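Local coordinates for flagellar hook-associated protein (Burkholderia pseudomallei, PDB 4UT1), which probably serves as a structural protein of the bacterial flagellum, forming part of the junction between the hook and the filament, at residues G352-S357 with L410-T415; S359-T364 with T402-G407. One frame throughout, in Å; residues are numbered along the deposited sequence.

How the contacts relate
Both contacts belong to one small three-stranded antiparallel sheet in the D2-like domain. Contact 1 joins strand 356-360 to the central strand 408-412, whereas contact 2 lies at the far end of 356-360, where the hairpin between 402-405 and 408-412 turns. Contact 1 is partly buried: regular backbone pairing, leucines on the inner face, serines and a threonine on the outer. Contact 2 is a surface contact, with one direct hydrogen bond, a water and a methyl pair. The two meet at strand 402-405, where M403 O probably accepts a hydrogen bond from L410 N and M403 CE packs on L412 CD1, 3.4 Å away.

Contact 1 of 2, residues G352-S357 with L410-T415; sequences GSATLS and LSLSST
L356 lies across L412 at an angle on the buried face of an antiparallel pair, the more closely packed side of the contact. The CG of L356 stands anti to its backbone N (chi1 175°), an arrangement that brings the CD1 methyl to 3.7 Å from L412 CG and 4.0 Å from L410 CB. The branched leucine side chain suits this place because one methyl can reach two residues of the facing strand. A354 is small enough to sit close to the backbone: its CB lies 3.4 Å from S414 O and reaches the L412 CD2 methyl only loosely, at 4.4 Å. Beneath these side chains, S357 and S411 form a hydrogen-bonded pair, each N donating to the other's O at 2.9 Å in almost straight bonds. S413 N continues the pairing to T355 O at 3.0 Å, less straight at 150°.

The opposite face is looser and polar. S357 and S411 point there, and their side chains touch only where S357 OG lies 3.8 Å from S411 CB; short hydroxyl side chains suit a face open to solvent. Farther along, T355 OG1 and S413 OG share a hydrogen bond of 3.0 Å; each oxygen is tucked between its own backbone N and carbonyl carbon.

Strand 402-405 flanks 408-412 on its other edge, with M403 touching both L410 and L412. F422 of strand 421-425 covers L356 and L412, joining this small sheet to the five-stranded sheet of the same domain.

Contact 2 of 2, residues S359-T364 with T402-G407; sequences SFVDGT and TMTIGG. With EDO (1,2-ethanediol), chain T.
V361 turns its CG2 methyl against two different surfaces, the CG2 methyl of T404 at 3.5 Å and the carbonyl of G407, whose oxygen is 3.4 Å away. The two methyls meet tip to tip. In V361 CG2 lies beside the backbone N with CG1 anti to it (chi1 173°), and in T404 CG2 is the branch anti to the N, so both beta-branched residues present a methyl while T404 keeps its hydroxyl on another branch. G407 contributes backbone alone. With phi at 100°, its conformation is one that glycine readily adopts, and it carries the chain round the hairpin, leaving its O within reach of V361 N.

V361 N donates to G407 O at 3.0 Å, nearly straight at the hydrogen (171°) but from above the carbonyl plane. A water 2.7 Å from G407 O probably donates to it and accepts from D362 N, so the oxygen holds one amide directly and the next through the water. The F360 ring brings its edge near the same oxygen. D362 closes an Asx turn: OD1 takes both T364 N, at 2.9 Å, and T364 OG1 from one face of the carboxylate, and this fixes the chain as it leaves the strand.

F360, whose CB leaves the backbone away from the hairpin, packs its ring on V312 of the long helix 287-322, where T364 also touches S316 and Q317. On the other segment I405 packs on V391 and A394 of strand 390-394.

Contact 1 of 2, residues G352-S357 with L410-T415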
# COMPACT_ATOMS: atom_id res chain seq x y z
N GLY A 352 -14.70 16.70 -17.37
CA GLY A 352 -15.68 16.91 -16.32
C GLY A 352 -15.03 17.55 -15.10
O GLY A 352 -13.81 17.75 -15.07
N SER A 353 -15.83 17.87 -14.09
CA SER A 353 -15.31 18.58 -12.93
C SER A 353 -15.44 17.79 -11.63
O SER A 353 -15.24 18.34 -10.55
CB SER A 353 -16.04 19.91 -12.78
OG SER A 353 -17.43 19.69 -12.62
N ALA A 354 -15.78 16.51 -11.73
CA ALA A 354 -16.01 15.70 -10.53
C ALA A 354 -14.72 15.57 -9.72
O ALA A 354 -13.62 15.69 -10.26
CB ALA A 354 -16.54 14.33 -10.91
N THR A 355 -14.89 15.35 -8.41
CA THR A 355 -13.80 15.11 -7.48
C THR A 355 -13.96 13.74 -6.84
O THR A 355 -15.08 13.28 -6.60
CB THR A 355 -13.74 16.18 -6.36
OG1 THR A 355 -14.99 16.21 -5.67
CG2 THR A 355 -13.47 17.55 -6.94
N LEU A 356 -12.85 13.08 -6.56
CA LEU A 356 -12.90 11.74 -6.00
C LEU A 356 -12.20 11.68 -4.66
O LEU A 356 -11.14 12.26 -4.48
CB LEU A 356 -12.27 10.74 -6.97
CG LEU A 356 -12.12 9.29 -6.51
CD1 LEU A 356 -13.49 8.59 -6.36
CD2 LEU A 356 -11.24 8.54 -7.49
N SER A 357 -12.81 10.98 -3.71
CA SER A 357 -12.17 10.69 -2.44
C SER A 357 -12.23 9.18 -2.24
O SER A 357 -13.16 8.52 -2.73
CB SER A 357 -12.85 11.43 -1.29
OG SER A 357 -14.21 11.06 -1.17
N LEU A 410 -14.95 4.20 -3.04
CA LEU A 410 -14.70 5.32 -3.93
C LEU A 410 -15.93 6.22 -4.00
O LEU A 410 -17.03 5.77 -4.33
CB LEU A 410 -14.31 4.81 -5.32
CG LEU A 410 -13.06 3.93 -5.37
CD1 LEU A 410 -13.39 2.55 -5.91
CD2 LEU A 410 -11.98 4.60 -6.21
N SER A 411 -15.74 7.49 -3.66
CA SER A 411 -16.84 8.44 -3.63
C SER A 411 -16.58 9.66 -4.50
O SER A 411 -15.58 10.36 -4.33
CB SER A 411 -17.12 8.84 -2.19
OG SER A 411 -17.60 7.72 -1.50
N LEU A 412 -17.50 9.92 -5.42
CA LEU A 412 -17.38 11.05 -6.34
C LEU A 412 -18.41 12.12 -6.03
O LEU A 412 -19.50 11.82 -5.58
CB LEU A 412 -17.55 10.57 -7.78
CG LEU A 412 -16.44 9.62 -8.25
CD1 LEU A 412 -17.04 8.37 -8.86
CD2 LEU A 412 -15.52 10.33 -9.25
N SER A 413 -18.05 13.38 -6.26
CA SER A 413 -18.96 14.49 -5.98
C SER A 413 -20.07 14.59 -7.04
O SER A 413 -21.10 15.21 -6.82
CB SER A 413 -18.19 15.80 -5.90
OG SER A 413 -17.62 16.11 -7.15
N SER A 414 -19.81 13.98 -8.19
CA SER A 414 -20.79 13.87 -9.26
C SER A 414 -20.27 12.85 -10.26
O SER A 414 -19.16 12.34 -10.12
CB SER A 414 -21.03 15.23 -9.94
OG SER A 414 -19.84 15.77 -10.48
N THR A 415 -21.09 12.54 -11.26
CA THR A 415 -20.68 11.66 -12.35
C THR A 415 -19.71 12.41 -13.27
O THR A 415 -20.01 13.52 -13.71
CB THR A 415 -21.90 11.15 -13.14
OG1 THR A 415 -22.85 10.58 -12.23
CG2 THR A 415 -21.49 10.10 -14.17

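Contact 2 of 2, residues S359-T364 with T402-G407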
# COMPACT_ATOMS: atom_id res chain seq x y z
N SER A 359 -11.37 5.68 0.47
CA SER A 359 -10.98 5.12 1.76
C SER A 359 -10.88 3.61 1.66
O SER A 359 -11.22 3.02 0.63
CB SER A 359 -11.96 5.53 2.85
OG SER A 359 -13.25 5.03 2.59
N PHE A 360 -10.41 2.97 2.73
CA PHE A 360 -10.32 1.52 2.74
C PHE A 360 -11.62 0.92 3.26
O PHE A 360 -12.23 1.43 4.20
CB PHE A 360 -9.14 1.05 3.60
CG PHE A 360 -7.80 1.49 3.06
CD1 PHE A 360 -7.28 0.91 1.90
CD2 PHE A 360 -7.09 2.49 3.68
CE1 PHE A 360 -6.05 1.33 1.38
CE2 PHE A 360 -5.88 2.93 3.16
CZ PHE A 360 -5.36 2.33 2.02
N VAL A 361 -12.03 -0.16 2.63
CA VAL A 361 -13.10 -0.99 3.17
C VAL A 361 -12.67 -1.48 4.55
O VAL A 361 -13.44 -1.45 5.51
CB VAL A 361 -13.40 -2.18 2.25
CG1 VAL A 361 -14.40 -3.12 2.91
CG2 VAL A 361 -13.93 -1.67 0.90
N ASP A 362 -11.42 -1.91 4.63
CA ASP A 362 -10.84 -2.41 5.87
C ASP A 362 -9.40 -1.93 5.93
O ASP A 362 -8.56 -2.49 5.24
CB ASP A 362 -10.88 -3.94 5.93
CG ASP A 362 -10.36 -4.51 7.23
OD1 ASP A 362 -9.77 -3.76 8.04
OD2 ASP A 362 -10.55 -5.73 7.45
N GLY A 363 -9.11 -0.93 6.77
CA GLY A 363 -7.76 -0.41 6.91
C GLY A 363 -6.73 -1.43 7.34
O GLY A 363 -5.52 -1.23 7.16
N THR A 364 -7.16 -2.53 7.96
CA THR A 364 -6.18 -3.54 8.37
C THR A 364 -5.80 -4.41 7.18
O THR A 364 -4.79 -5.11 7.22
CB THR A 364 -6.70 -4.46 9.51
OG1 THR A 364 -7.79 -5.24 9.03
CG2 THR A 364 -7.13 -3.63 10.73
N THR A 402 -21.24 6.60 -5.33
CA THR A 402 -20.35 5.90 -4.42
C THR A 402 -20.28 4.45 -4.87
O THR A 402 -21.27 3.90 -5.35
CB THR A 402 -20.83 5.98 -2.96
OG1 THR A 402 -22.09 5.29 -2.85
CG2 THR A 402 -21.02 7.42 -2.54
N MET A 403 -19.11 3.84 -4.73
CA MET A 403 -18.91 2.45 -5.14
C MET A 403 -17.76 1.80 -4.37
O MET A 403 -16.94 2.48 -3.75
CB MET A 403 -18.64 2.37 -6.64
CG MET A 403 -17.24 2.77 -7.06
SD MET A 403 -17.19 3.45 -8.73
CE MET A 403 -17.87 5.07 -8.41
N THR A 404 -17.73 0.47 -4.40
CA THR A 404 -16.67 -0.29 -3.77
C THR A 404 -16.04 -1.23 -4.78
O THR A 404 -16.73 -2.05 -5.39
CB THR A 404 -17.18 -1.10 -2.55
OG1 THR A 404 -17.70 -0.19 -1.57
CG2 THR A 404 -16.05 -1.91 -1.93
N ILE A 405 -14.73 -1.11 -4.96
CA ILE A 405 -14.00 -1.98 -5.88
C ILE A 405 -12.67 -2.37 -5.28
O ILE A 405 -11.93 -1.50 -4.84
CB ILE A 405 -13.72 -1.28 -7.23
CG1 ILE A 405 -15.03 -0.80 -7.87
CG2 ILE A 405 -12.95 -2.21 -8.16
CD1 ILE A 405 -14.81 0.08 -9.10
N GLY A 406 -12.37 -3.66 -5.26
CA GLY A 406 -11.04 -4.15 -4.91
C GLY A 406 -10.45 -3.68 -3.59
O GLY A 406 -9.22 -3.50 -3.48
N GLY A 407 -11.30 -3.49 -2.59
CA GLY A 407 -10.83 -3.13 -1.26
C GLY A 407 -10.95 -1.65 -0.96
O GLY A 407 -10.62 -1.20 0.14
C1 EDO T . -14.66 8.82 0.84
O1 EDO T . -13.58 8.51 1.71
C2 EDO T . -15.58 7.61 0.78
O2 EDO T . -14.94 6.57 0.03
O HOH W 1 -9.59 -2.56 2.26